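Putative peptide ABC-transport system periplasmic peptide-binding protein (Campylobacter jejuni, PDB 4OEV) binds nickel(II) outside the cytoplasmic membrane as the extracytoplasmic solute-binding component of an ABC-type nickel importer. Local coordinates at residues A51-I56 with D64-D69; V71-G76 with P139-E144; I107-I112 with K119-K124; L253-V258 with V312-K317; Y264-E269 with P453-A458. One frame throughout, in Å; residues are numbered along the deposited sequence.

Overall arrangement
From the N terminus, interaction 1 closes the hairpin of strands 51-56 and 62-67. The chain runs straight on into 71-76, where interaction 2 opens a loop of 62 residues that ends at helix 140-143. Nested inside that loop, interaction 3 zips up the hairpin 107-114/117-122, which joins the first hairpin edge to edge in a four-stranded antiparallel sheet; Ile65 and Ile120 touch between them. On the opposite side of the molecule from interaction 1, about 55 Å away between centres, interaction 4 ties helix 256-265 to the end of helix 304-313. Interaction 5 crosses it in sequence, setting the junction of helices 256-265 and 268-274 against strand 454-467.

Interaction 1 (A51-I56 with D64-D69); sequences AKSWDI and DIFLRD
Lys52 reaches across the end of strand 62-67 with its chain extended. Its CB lies against Phe66 O, its CG 3.6 Å from Arg68 CG, and its CD beside Leu67 O; CE then rests against Arg68 CA. At the tip, Lys52 NZ stops 4.1 Å from Asp69 OD1, near enough for attraction but beyond a salt bridge. The backbone here makes a classic beta bulge: Lys52 and Ser53 both face Phe66, whose carbonyl O takes a straight bond from Ser53 N (3.2 Å, 162°) and a weak one from Lys52 N. Beyond it the antiparallel ladder is regular, Asp55 and Asp64 exchanging two backbone bonds. Asp55 OD2 comes to the edge of the Phe66 ring, 3.3 Å from CE2. On the other side, Ala51 CB packs on Ile65 CG2 at 3.5 Å. Strand 51-56 is an outer strand of the sheet, and strand 117-122 flanks strand 62-67 on its other side; Trp54 leans on Leu130 of helix 129-132, while His117 stacks on Phe66 and hydrogen-bonds to Asp64.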
# COMPACT_ATOMS: atom_id res chain seq x y z
N ALA A 51 -18.48 -12.80 -7.65
CA ALA A 51 -19.67 -13.16 -6.88
C ALA A 51 -20.85 -12.26 -7.28
O ALA A 51 -20.68 -11.04 -7.34
CB ALA A 51 -19.40 -13.08 -5.39
N LYS A 52 -22.02 -12.86 -7.58
CA LYS A 52 -23.23 -12.09 -7.92
C LYS A 52 -23.87 -11.38 -6.72
O LYS A 52 -24.37 -10.26 -6.85
CB LYS A 52 -24.32 -13.03 -8.55
CG LYS A 52 -23.96 -13.73 -9.86
CD LYS A 52 -25.10 -14.64 -10.43
CE LYS A 52 -24.88 -14.91 -11.96
NZ LYS A 52 -26.01 -15.55 -12.72
N SER A 53 -23.91 -12.05 -5.55
CA SER A 53 -24.44 -11.46 -4.32
C SER A 53 -24.00 -12.25 -3.08
O SER A 53 -23.32 -13.27 -3.19
CB SER A 53 -25.95 -11.38 -4.32
OG SER A 53 -26.53 -12.66 -4.05
N TRP A 54 -24.39 -11.73 -1.92
CA TRP A 54 -24.01 -12.30 -0.64
C TRP A 54 -24.92 -11.82 0.50
O TRP A 54 -25.43 -10.70 0.47
CB TRP A 54 -22.53 -11.97 -0.33
CG TRP A 54 -22.18 -10.51 -0.43
CD1 TRP A 54 -22.28 -9.57 0.55
CD2 TRP A 54 -21.72 -9.82 -1.60
NE1 TRP A 54 -21.87 -8.34 0.07
CE2 TRP A 54 -21.54 -8.47 -1.25
CE3 TRP A 54 -21.41 -10.21 -2.90
CZ2 TRP A 54 -21.08 -7.52 -2.16
CZ3 TRP A 54 -20.99 -9.26 -3.81
CH2 TRP A 54 -20.83 -7.94 -3.44
N ASP A 55 -25.11 -12.69 1.50
CA ASP A 55 -25.83 -12.38 2.73
C ASP A 55 -24.96 -12.69 3.95
O ASP A 55 -24.38 -13.77 4.04
CB ASP A 55 -27.14 -13.21 2.79
CG ASP A 55 -28.04 -12.98 1.56
OD1 ASP A 55 -28.71 -11.92 1.50
OD2 ASP A 55 -28.00 -13.79 0.61
N ILE A 56 -24.97 -11.78 4.92
CA ILE A 56 -24.23 -11.96 6.18
C ILE A 56 -25.18 -12.09 7.37
O ILE A 56 -26.14 -11.31 7.49
CB ILE A 56 -23.30 -10.80 6.44
CG1 ILE A 56 -22.48 -10.49 5.18
CG2 ILE A 56 -22.44 -11.11 7.64
CD1 ILE A 56 -21.46 -9.42 5.35
N ASP A 64 -22.90 -16.12 3.24
CA ASP A 64 -23.41 -16.92 2.14
C ASP A 64 -23.11 -16.18 0.86
O ASP A 64 -23.62 -15.07 0.67
CB ASP A 64 -24.91 -17.17 2.26
CG ASP A 64 -25.26 -18.25 3.29
OD1 ASP A 64 -25.08 -19.44 2.98
OD2 ASP A 64 -25.73 -17.88 4.38
N ILE A 65 -22.25 -16.75 0.01
CA ILE A 65 -21.84 -16.04 -1.21
C ILE A 65 -22.31 -16.79 -2.48
O ILE A 65 -22.08 -17.99 -2.60
CB ILE A 65 -20.34 -15.85 -1.28
CG1 ILE A 65 -19.88 -15.11 -0.02
CG2 ILE A 65 -19.96 -15.07 -2.54
CD1 ILE A 65 -18.46 -14.64 -0.10
N PHE A 66 -22.97 -16.06 -3.39
CA PHE A 66 -23.53 -16.60 -4.64
C PHE A 66 -22.75 -16.12 -5.87
O PHE A 66 -22.57 -14.91 -6.09
CB PHE A 66 -25.01 -16.23 -4.71
CG PHE A 66 -25.79 -16.67 -3.50
CD1 PHE A 66 -26.28 -17.97 -3.40
CD2 PHE A 66 -26.01 -15.80 -2.45
CE1 PHE A 66 -26.97 -18.38 -2.26
CE2 PHE A 66 -26.68 -16.18 -1.33
CZ PHE A 66 -27.18 -17.49 -1.22
N LEU A 67 -22.26 -17.08 -6.66
CA LEU A 67 -21.27 -16.81 -7.71
C LEU A 67 -21.85 -16.70 -9.11
O LEU A 67 -22.91 -17.27 -9.37
CB LEU A 67 -20.24 -17.92 -7.70
CG LEU A 67 -19.72 -18.19 -6.28
CD1 LEU A 67 -18.79 -19.36 -6.30
CD2 LEU A 67 -18.98 -16.91 -5.79
N ARG A 68 -21.12 -16.03 -10.03
CA ARG A 68 -21.50 -16.08 -11.45
C ARG A 68 -21.26 -17.48 -12.01
O ARG A 68 -20.31 -18.15 -11.59
CB ARG A 68 -20.73 -15.03 -12.27
CG ARG A 68 -20.91 -13.61 -11.77
CD ARG A 68 -20.18 -12.56 -12.68
NE ARG A 68 -20.54 -12.69 -14.12
CZ ARG A 68 -20.78 -11.68 -14.95
NH1 ARG A 68 -21.08 -11.90 -16.22
NH2 ARG A 68 -20.74 -10.43 -14.51
N ASP A 69 -22.13 -17.98 -12.89
CA ASP A 69 -21.85 -19.30 -13.45
C ASP A 69 -21.21 -19.18 -14.83
O ASP A 69 -20.79 -20.18 -15.42
CB ASP A 69 -23.10 -20.19 -13.49
CG ASP A 69 -24.29 -19.56 -14.20
OD1 ASP A 69 -24.15 -18.52 -14.87
OD2 ASP A 69 -25.38 -20.15 -14.09

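Interaction 2 (V71-G76 with P139-E144); sequences VLWHDG and PKHLLE
Asp75 OD2 receives the N-H of His141 NE2 at 2.7 Å, a nearly straight bond (166°) that uses the syn lone pair and lies close to the imidazole plane. The two side chains meet tip to tip, with carboxylate and ring planes 31° apart, and the leucine methyl Leu142 CD1 also borders OD2. The other oxygen, OD1, accepts from Val77 N, which helps fix the carboxylate within the type I turn Trp73-Gly76. Trp73 fills the rest of the contact. Pro139 CB stands 3.7 Å from the centroid of the six-membered ring of Trp73, almost on the normal, a CH-pi contact, and Pro139 CD touches CZ3. The edge of His141 points at the indole face in a T-shaped pair, CE1 being 3.7 Å from Trp73 CD1. Pro139 occupies the N-cap of helix 140-143, and Asp83 ties both sides together by accepting from Trp73 NE1 and Lys140 N. With NE2 donating to a carboxylate, the imidazole has its orientation set, and the nearby negative charge would probably favour protonation of the ring.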
# COMPACT_ATOMS: atom_id res chain seq x y z
N VAL A 71 -18.30 -17.61 -15.83
CA VAL A 71 -16.91 -17.18 -15.89
C VAL A 71 -15.95 -18.27 -16.33
O VAL A 71 -16.04 -19.41 -15.89
CB VAL A 71 -16.46 -16.64 -14.51
CG1 VAL A 71 -14.97 -16.30 -14.52
CG2 VAL A 71 -17.35 -15.45 -14.09
N LEU A 72 -15.05 -17.93 -17.24
CA LEU A 72 -13.95 -18.80 -17.61
C LEU A 72 -12.60 -18.27 -17.08
O LEU A 72 -12.37 -17.06 -17.09
CB LEU A 72 -13.84 -18.94 -19.12
CG LEU A 72 -14.69 -19.97 -19.87
CD1 LEU A 72 -15.80 -20.56 -18.98
CD2 LEU A 72 -15.19 -19.34 -21.15
N TRP A 73 -11.74 -19.19 -16.64
CA TRP A 73 -10.30 -18.97 -16.47
C TRP A 73 -9.69 -18.77 -17.86
O TRP A 73 -10.29 -19.14 -18.84
CB TRP A 73 -9.63 -20.17 -15.80
CG TRP A 73 -10.04 -20.44 -14.39
CD1 TRP A 73 -10.90 -21.42 -13.94
CD2 TRP A 73 -9.61 -19.71 -13.24
NE1 TRP A 73 -11.02 -21.34 -12.57
CE2 TRP A 73 -10.24 -20.30 -12.11
CE3 TRP A 73 -8.76 -18.61 -13.05
CZ2 TRP A 73 -10.04 -19.83 -10.81
CZ3 TRP A 73 -8.55 -18.14 -11.75
CH2 TRP A 73 -9.19 -18.73 -10.65
N HIS A 74 -8.49 -18.22 -17.92
CA HIS A 74 -7.84 -17.94 -19.19
C HIS A 74 -7.53 -19.19 -20.02
O HIS A 74 -7.23 -19.07 -21.21
CB HIS A 74 -6.57 -17.12 -18.95
CG HIS A 74 -6.84 -15.77 -18.37
ND1 HIS A 74 -5.90 -15.03 -17.68
CD2 HIS A 74 -7.98 -15.03 -18.37
CE1 HIS A 74 -6.44 -13.90 -17.28
NE2 HIS A 74 -7.70 -13.87 -17.69
N ASP A 75 -7.62 -20.38 -19.41
CA ASP A 75 -7.31 -21.61 -20.14
C ASP A 75 -8.56 -22.38 -20.57
O ASP A 75 -8.46 -23.53 -20.99
CB ASP A 75 -6.37 -22.53 -19.33
CG ASP A 75 -6.98 -23.02 -18.03
OD1 ASP A 75 -8.11 -22.60 -17.69
OD2 ASP A 75 -6.27 -23.77 -17.32
N GLY A 76 -9.73 -21.77 -20.41
CA GLY A 76 -10.96 -22.35 -20.91
C GLY A 76 -11.78 -23.03 -19.84
O GLY A 76 -12.99 -23.18 -20.00
N PRO A 139 -6.82 -20.72 -9.48
CA PRO A 139 -7.38 -21.91 -10.14
C PRO A 139 -6.98 -23.22 -9.48
O PRO A 139 -5.85 -23.69 -9.62
CB PRO A 139 -6.82 -21.81 -11.56
CG PRO A 139 -5.53 -21.04 -11.42
CD PRO A 139 -5.73 -20.11 -10.28
N LYS A 140 -7.94 -23.81 -8.79
CA LYS A 140 -7.76 -25.12 -8.17
C LYS A 140 -7.19 -26.14 -9.15
O LYS A 140 -6.23 -26.83 -8.83
CB LYS A 140 -9.08 -25.61 -7.60
CG LYS A 140 -9.05 -27.01 -7.01
CD LYS A 140 -10.29 -27.25 -6.21
CE LYS A 140 -10.30 -28.61 -5.52
NZ LYS A 140 -10.56 -29.69 -6.51
N HIS A 141 -7.73 -26.19 -10.37
CA HIS A 141 -7.36 -27.26 -11.29
C HIS A 141 -5.90 -27.21 -11.74
O HIS A 141 -5.42 -28.20 -12.33
CB HIS A 141 -8.28 -27.26 -12.54
CG HIS A 141 -8.05 -26.10 -13.45
ND1 HIS A 141 -8.77 -24.93 -13.35
CD2 HIS A 141 -7.19 -25.93 -14.48
CE1 HIS A 141 -8.36 -24.08 -14.28
NE2 HIS A 141 -7.40 -24.66 -14.98
N LEU A 142 -5.25 -26.06 -11.54
CA LEU A 142 -3.82 -25.86 -11.87
C LEU A 142 -2.85 -25.86 -10.65
O LEU A 142 -1.67 -26.14 -10.82
CB LEU A 142 -3.61 -24.52 -12.60
CG LEU A 142 -4.29 -24.40 -13.98
CD1 LEU A 142 -4.27 -22.96 -14.47
CD2 LEU A 142 -3.64 -25.32 -15.01
N LEU A 143 -3.36 -25.58 -9.45
CA LEU A 143 -2.50 -25.37 -8.28
C LEU A 143 -2.76 -26.36 -7.12
O LEU A 143 -2.01 -26.37 -6.12
CB LEU A 143 -2.67 -23.93 -7.81
CG LEU A 143 -2.14 -22.81 -8.71
CD1 LEU A 143 -2.71 -21.44 -8.29
CD2 LEU A 143 -0.60 -22.70 -8.62
N GLU A 144 -3.79 -27.20 -7.24
CA GLU A 144 -4.15 -28.01 -6.07
C GLU A 144 -3.03 -28.98 -5.74
O GLU A 144 -2.85 -29.31 -4.57
CB GLU A 144 -5.47 -28.73 -6.29
CG GLU A 144 -5.43 -29.85 -7.29
CD GLU A 144 -6.82 -30.37 -7.61
OE1 GLU A 144 -7.60 -30.50 -6.64
OE2 GLU A 144 -7.13 -30.63 -8.80

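Interaction 3 (I107-I112 with K119-K124); sequences IKSVEI and KITLFK
One face of the Phe123 ring carries Lys108: CB sits 3.7 Å from the ring centroid and 9° off its normal, a CH-pi contact. With CG anti to the backbone N (chi1 179°) and the rest extended, the aliphatic part of the lysine crosses the ring at about a right angle, Lys108 CG reaching 3.5 Å from Phe123 CE1. Lys108 is one of the two bulge residues of a classic beta bulge in the antiparallel hairpin of strands 107-114 and 117-122: it and Ser109 both face Thr121, whose carbonyl O accepts from both their N-H groups, at 2.7 Å from Lys108 N. A water bonds Ser109 OG (2.7 Å) and Thr121 OG1 (2.6 Å), while Glu111 OE1 and Lys119 O compete with other acceptors for its protons. Glu111 and Lys119 run side by side, Glu111 OE1 lying 3.6 Å from Lys119 CD. On the apolar side, with Val110 and Ile120, Ile107 CG1 meets Leu122 CD2 at 3.6 Å; helices 81-92 and 129-132 pack here through Ile88 and Phe129.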
# COMPACT_ATOMS: atom_id res chain seq x y z
N ILE A 107 -11.07 -17.40 9.11
CA ILE A 107 -12.05 -18.28 8.47
C ILE A 107 -12.01 -19.65 9.12
O ILE A 107 -10.96 -20.29 9.15
CB ILE A 107 -11.76 -18.42 7.00
CG1 ILE A 107 -11.97 -17.07 6.35
CG2 ILE A 107 -12.69 -19.52 6.34
CD1 ILE A 107 -11.31 -16.95 5.09
N LYS A 108 -13.14 -20.08 9.67
CA LYS A 108 -13.20 -21.37 10.30
C LYS A 108 -13.48 -22.50 9.31
O LYS A 108 -12.81 -23.53 9.35
CB LYS A 108 -14.27 -21.37 11.38
CG LYS A 108 -14.40 -22.73 12.10
CD LYS A 108 -15.36 -22.58 13.21
CE LYS A 108 -15.51 -23.91 13.95
NZ LYS A 108 -16.32 -23.72 15.18
N SER A 109 -14.45 -22.29 8.41
CA SER A 109 -14.83 -23.29 7.43
C SER A 109 -15.40 -22.64 6.17
O SER A 109 -16.04 -21.56 6.25
CB SER A 109 -15.89 -24.24 7.99
OG SER A 109 -17.06 -23.49 8.32
N VAL A 110 -15.17 -23.30 5.04
CA VAL A 110 -15.74 -22.92 3.74
C VAL A 110 -16.55 -24.11 3.19
O VAL A 110 -15.97 -25.16 2.90
CB VAL A 110 -14.69 -22.56 2.70
CG1 VAL A 110 -15.34 -22.15 1.40
CG2 VAL A 110 -13.73 -21.45 3.26
N GLU A 111 -17.86 -23.95 3.11
CA GLU A 111 -18.76 -25.06 2.65
C GLU A 111 -19.33 -24.78 1.26
O GLU A 111 -20.04 -23.79 1.09
CB GLU A 111 -19.95 -25.24 3.58
CG GLU A 111 -19.73 -25.60 5.04
CD GLU A 111 -21.03 -25.41 5.82
OE1 GLU A 111 -21.00 -24.64 6.81
OE2 GLU A 111 -22.07 -25.99 5.39
N ILE A 112 -19.08 -25.66 0.29
CA ILE A 112 -19.72 -25.57 -1.03
C ILE A 112 -21.11 -26.20 -0.93
O ILE A 112 -21.20 -27.41 -0.77
CB ILE A 112 -18.85 -26.29 -2.09
CG1 ILE A 112 -17.48 -25.60 -2.20
CG2 ILE A 112 -19.58 -26.32 -3.45
CD1 ILE A 112 -16.37 -26.41 -2.90
N LYS A 119 -20.64 -21.23 1.67
CA LYS A 119 -21.04 -20.77 2.98
C LYS A 119 -19.75 -20.70 3.78
O LYS A 119 -19.19 -21.73 4.14
CB LYS A 119 -22.04 -21.74 3.60
CG LYS A 119 -22.65 -21.32 4.92
CD LYS A 119 -23.51 -22.48 5.46
CE LYS A 119 -24.60 -21.99 6.39
NZ LYS A 119 -23.96 -21.25 7.52
N ILE A 120 -19.33 -19.47 4.08
CA ILE A 120 -18.08 -19.24 4.81
C ILE A 120 -18.44 -18.94 6.24
O ILE A 120 -19.26 -18.07 6.51
CB ILE A 120 -17.28 -18.07 4.20
CG1 ILE A 120 -17.04 -18.30 2.72
CG2 ILE A 120 -15.94 -17.86 4.97
CD1 ILE A 120 -16.69 -17.02 1.95
N THR A 121 -17.85 -19.69 7.16
CA THR A 121 -18.08 -19.43 8.57
C THR A 121 -16.77 -18.97 9.24
O THR A 121 -15.67 -19.51 9.02
CB THR A 121 -18.66 -20.68 9.31
OG1 THR A 121 -19.96 -20.97 8.79
CG2 THR A 121 -18.77 -20.40 10.79
N LEU A 122 -16.91 -17.96 10.07
CA LEU A 122 -15.75 -17.32 10.70
C LEU A 122 -15.71 -17.64 12.19
O LEU A 122 -16.73 -17.89 12.80
CB LEU A 122 -15.80 -15.83 10.51
CG LEU A 122 -15.86 -15.17 9.14
CD1 LEU A 122 -15.90 -13.66 9.37
CD2 LEU A 122 -14.64 -15.61 8.34
N PHE A 123 -14.52 -17.56 12.79
CA PHE A 123 -14.42 -17.74 14.24
C PHE A 123 -15.03 -16.55 15.01
O PHE A 123 -15.69 -16.71 16.04
CB PHE A 123 -12.95 -17.90 14.67
CG PHE A 123 -12.29 -19.15 14.19
CD1 PHE A 123 -12.59 -20.37 14.76
CD2 PHE A 123 -11.34 -19.09 13.18
CE1 PHE A 123 -11.96 -21.51 14.33
CE2 PHE A 123 -10.71 -20.24 12.74
CZ PHE A 123 -11.03 -21.45 13.32
N LYS A 124 -14.72 -15.35 14.53
CA LYS A 124 -15.20 -14.12 15.13
C LYS A 124 -15.49 -13.14 13.99
O LYS A 124 -15.03 -13.35 12.86
CB LYS A 124 -14.16 -13.58 16.13
CG LYS A 124 -12.75 -13.61 15.64
CD LYS A 124 -11.76 -13.44 16.78
CE LYS A 124 -10.70 -14.53 16.72
NZ LYS A 124 -9.35 -14.05 17.22
O HOH W 1 -19.18 -22.51 6.88

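Interaction 4 (L253-V258 with V312-K317)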
# COMPACT_ATOMS: atom_id res chain seq x y z
N LEU A 253 16.59 6.25 19.44
CA LEU A 253 15.22 6.32 18.97
C LEU A 253 14.26 5.45 19.82
O LEU A 253 13.07 5.74 19.87
CB LEU A 253 15.11 5.91 17.47
CG LEU A 253 15.88 6.82 16.49
CD1 LEU A 253 15.56 6.37 15.06
CD2 LEU A 253 15.62 8.34 16.67
N LYS A 254 14.77 4.45 20.55
CA LYS A 254 13.83 3.71 21.40
C LYS A 254 13.18 4.61 22.46
O LYS A 254 12.08 4.33 22.93
CB LYS A 254 14.51 2.55 22.07
CG LYS A 254 15.64 2.96 23.06
CD LYS A 254 16.10 1.74 23.86
CE LYS A 254 16.30 0.53 22.95
NZ LYS A 254 16.84 -0.67 23.64
N ASP A 255 13.86 5.68 22.84
CA ASP A 255 13.43 6.54 23.93
C ASP A 255 12.23 7.40 23.55
O ASP A 255 12.26 8.21 22.61
CB ASP A 255 14.60 7.49 24.37
CG ASP A 255 14.30 8.26 25.65
OD1 ASP A 255 13.13 8.66 25.89
OD2 ASP A 255 15.26 8.51 26.42
N LEU A 256 11.18 7.26 24.34
CA LEU A 256 9.92 7.98 24.07
C LEU A 256 10.14 9.50 23.95
O LEU A 256 9.65 10.16 23.01
CB LEU A 256 8.93 7.70 25.19
CG LEU A 256 7.67 8.54 25.11
CD1 LEU A 256 6.90 8.22 23.81
CD2 LEU A 256 6.81 8.26 26.32
N LYS A 257 10.88 10.07 24.89
CA LYS A 257 11.13 11.52 24.85
C LYS A 257 11.87 11.93 23.59
O LYS A 257 11.65 13.02 23.07
CB LYS A 257 11.92 11.97 26.08
CG LYS A 257 11.09 11.95 27.39
CD LYS A 257 12.02 12.16 28.64
CE LYS A 257 11.25 12.07 29.97
NZ LYS A 257 12.14 12.09 31.19
N VAL A 258 12.79 11.09 23.13
CA VAL A 258 13.55 11.40 21.91
C VAL A 258 12.62 11.40 20.68
O VAL A 258 12.63 12.32 19.86
CB VAL A 258 14.68 10.38 21.71
CG1 VAL A 258 15.28 10.46 20.27
CG2 VAL A 258 15.74 10.55 22.82
N VAL A 312 16.59 17.59 26.99
CA VAL A 312 17.21 17.86 28.32
C VAL A 312 16.61 16.87 29.33
O VAL A 312 17.36 16.10 29.98
CB VAL A 312 16.99 19.30 28.76
CG1 VAL A 312 17.42 19.55 30.23
CG2 VAL A 312 17.79 20.21 27.84
N SER A 313 15.28 16.79 29.33
CA SER A 313 14.57 15.90 30.23
C SER A 313 14.99 14.45 30.07
O SER A 313 14.94 13.70 31.05
CB SER A 313 13.07 16.04 30.02
OG SER A 313 12.35 15.14 30.84
N ALA A 314 15.40 14.05 28.88
CA ALA A 314 15.81 12.67 28.65
C ALA A 314 17.25 12.45 29.04
O ALA A 314 17.79 11.36 28.89
CB ALA A 314 15.56 12.23 27.16
N GLY A 315 17.87 13.51 29.54
CA GLY A 315 19.21 13.43 30.10
C GLY A 315 20.32 13.90 29.18
O GLY A 315 21.48 13.79 29.54
N PHE A 316 19.95 14.43 28.01
CA PHE A 316 20.94 14.95 27.05
C PHE A 316 21.34 16.39 27.37
O PHE A 316 20.59 17.14 28.00
CB PHE A 316 20.41 14.85 25.59
CG PHE A 316 20.26 13.45 25.09
CD1 PHE A 316 19.07 12.72 25.26
CD2 PHE A 316 21.32 12.83 24.43
CE1 PHE A 316 18.94 11.44 24.81
CE2 PHE A 316 21.19 11.51 23.95
CZ PHE A 316 19.99 10.82 24.16
N LYS A 317 22.54 16.77 26.96
CA LYS A 317 23.02 18.14 27.19
C LYS A 317 23.78 18.60 25.96
O LYS A 317 24.56 17.82 25.42
CB LYS A 317 23.93 18.19 28.43
CG LYS A 317 24.63 19.56 28.65
CD LYS A 317 25.57 19.50 29.90
CE LYS A 317 26.70 20.55 29.80
NZ LYS A 317 27.60 20.35 28.60
O HOH W 2 15.62 9.09 28.80
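Lys257 has CG anti to its carbonyl carbon (chi1 -72°) and is extended beyond, which carries its ammonium across to the end of helix 304-313. Ser313, with OG anti to its own backbone N (chi1 177°), turns the hydroxyl to meet it. Lys257 NZ thus donates to Ser313 OG at 3.1 Å and to Ser313 O at 3.2 Å, the latter approached from above the carbonyl plane. Nearer the backbone, Lys257 CB packs 3.8 Å from Ala314 CB. Asp255 is the N-cap of helix 256-265, its OD1 accepting from Lys257 N at 2.8 Å, while Asp255 OD2 accepts a hydrogen bond from a water at 2.5 Å, which also donates to Ala314 O. On the apolar side, Val258 CG2 touches Phe316 CE1 at 3.9 Å, and Leu331 of strand 329-338 borders both. Gly315 turns the chain in a Schellman motif at positive phi. A positive ammonium at the carboxyl end of one helix and a carboxylate at the amino end of the other would both suit the helix dipoles.

Interaction 5 (Y264-E269 with P453-A458)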
# COMPACT_ATOMS: atom_id res chain seq x y z
N TYR A 264 8.33 17.16 17.47
CA TYR A 264 8.17 18.61 17.73
C TYR A 264 9.15 19.45 16.92
O TYR A 264 8.95 20.68 16.74
CB TYR A 264 8.35 18.92 19.23
CG TYR A 264 7.14 18.59 20.09
CD1 TYR A 264 5.93 19.25 19.91
CD2 TYR A 264 7.22 17.64 21.11
CE1 TYR A 264 4.82 18.95 20.69
CE2 TYR A 264 6.13 17.35 21.90
CZ TYR A 264 4.93 18.00 21.68
OH TYR A 264 3.82 17.69 22.45
N ALA A 265 10.20 18.81 16.41
CA ALA A 265 11.26 19.52 15.72
C ALA A 265 10.92 19.86 14.27
O ALA A 265 11.55 20.73 13.67
CB ALA A 265 12.52 18.69 15.76
N VAL A 266 9.98 19.14 13.68
CA VAL A 266 9.73 19.28 12.24
C VAL A 266 8.57 20.23 11.92
O VAL A 266 7.46 20.05 12.40
CB VAL A 266 9.43 17.87 11.59
CG1 VAL A 266 9.17 18.04 10.06
CG2 VAL A 266 10.59 16.91 11.83
N ASP A 267 8.83 21.24 11.10
CA ASP A 267 7.79 22.17 10.67
C ASP A 267 7.10 21.59 9.44
O ASP A 267 7.49 21.88 8.30
CB ASP A 267 8.37 23.58 10.38
CG ASP A 267 7.30 24.62 10.04
OD1 ASP A 267 6.10 24.28 10.07
OD2 ASP A 267 7.66 25.79 9.79
N LYS A 268 6.09 20.76 9.69
CA LYS A 268 5.37 20.05 8.64
C LYS A 268 4.63 21.00 7.72
O LYS A 268 4.51 20.74 6.52
CB LYS A 268 4.37 19.06 9.26
CG LYS A 268 4.97 18.07 10.22
CD LYS A 268 4.00 16.94 10.46
CE LYS A 268 4.10 16.39 11.84
NZ LYS A 268 3.09 15.24 12.05
N GLU A 269 4.10 22.10 8.26
CA GLU A 269 3.38 23.04 7.40
C GLU A 269 4.30 23.57 6.30
O GLU A 269 3.90 23.66 5.14
CB GLU A 269 2.82 24.22 8.20
CG GLU A 269 1.60 23.90 9.03
CD GLU A 269 0.38 23.58 8.18
OE1 GLU A 269 0.29 24.09 7.03
OE2 GLU A 269 -0.51 22.83 8.67
N PRO A 453 5.28 5.72 16.62
CA PRO A 453 6.23 4.87 15.91
C PRO A 453 6.98 5.66 14.82
O PRO A 453 8.01 5.20 14.30
CB PRO A 453 5.32 3.83 15.26
CG PRO A 453 4.06 4.57 15.02
CD PRO A 453 3.88 5.42 16.24
N PHE A 454 6.37 6.78 14.42
CA PHE A 454 6.81 7.54 13.23
C PHE A 454 6.98 9.03 13.54
O PHE A 454 6.51 9.54 14.57
CB PHE A 454 5.82 7.48 12.04
CG PHE A 454 5.55 6.09 11.42
CD1 PHE A 454 6.33 4.93 11.68
CD2 PHE A 454 4.54 5.98 10.46
CE1 PHE A 454 5.99 3.69 11.09
CE2 PHE A 454 4.20 4.75 9.86
CZ PHE A 454 4.95 3.61 10.16
N ILE A 455 7.55 9.75 12.57
CA ILE A 455 7.14 11.15 12.37
C ILE A 455 6.23 11.17 11.13
O ILE A 455 6.72 10.89 10.02
CB ILE A 455 8.27 12.12 12.10
CG1 ILE A 455 9.28 12.11 13.26
CG2 ILE A 455 7.68 13.49 11.92
CD1 ILE A 455 10.47 13.03 13.01
N PHE A 456 4.92 11.39 11.30
CA PHE A 456 4.04 11.46 10.12
C PHE A 456 4.30 12.79 9.42
O PHE A 456 4.42 13.81 10.08
CB PHE A 456 2.58 11.34 10.47
CG PHE A 456 2.15 9.94 10.75
CD1 PHE A 456 1.50 9.20 9.75
CD2 PHE A 456 2.37 9.36 11.97
CE1 PHE A 456 1.07 7.90 9.98
CE2 PHE A 456 1.93 8.00 12.21
CZ PHE A 456 1.28 7.31 11.20
N LEU A 457 4.35 12.79 8.09
CA LEU A 457 4.72 14.02 7.39
C LEU A 457 3.58 14.51 6.51
O LEU A 457 3.03 15.58 6.76
CB LEU A 457 5.99 13.79 6.58
CG LEU A 457 7.19 13.46 7.48
CD1 LEU A 457 8.35 12.87 6.64
CD2 LEU A 457 7.66 14.75 8.17
N ALA A 458 3.19 13.74 5.49
CA ALA A 458 2.18 14.26 4.58
C ALA A 458 1.41 13.15 3.82
O ALA A 458 1.97 12.10 3.52
CB ALA A 458 2.81 15.20 3.57
O HOH W 3 3.81 12.27 13.62
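Lys268 NZ donates to Phe456 O at 2.8 Å, the donor tilted 30° from the carbonyl plane. Ala283 O and Asn284 OD1 accept from Lys268 NZ as well, giving the buried ammonium several oxygen partners. The chain bends at chi3 (-147°), so that CD and CE run close past the carbonyl oxygen, Lys268 CE lying 3.1 Å from Phe456 O, before the ammonium arrives. A water 2.7 Å from Phe456 N accepts that N-H, with at most a weak, water-borne link from the lysine to the amide. The same water lies in the plane of the Phe456 ring, at its edge. Beside this polar link, Val266 spreads its two methyls over the strand: CG2 meets Ile455 CD1 at 4.1 Å and CG1 meets Leu457 CD2, also at 4.1 Å.

Further out, Leu351 and Phe355 of helix 342-357 close over the valine, Phe355 also touching Ile455 and Leu351 touching Leu457. Asp267, the N-cap of helix 268-274, is the centre of an inverse gamma turn between the two helices, and its backbone N donates a hydrogen bond to Glu354.

Leu457 and Ala458 both face Arg242, a classic beta bulge in strand 454-467. The arrangement is helix-to-sheet packing in a lobe of a periplasmic binding protein, with the side chain of Leu457 about 11 Å from the bound oxalate.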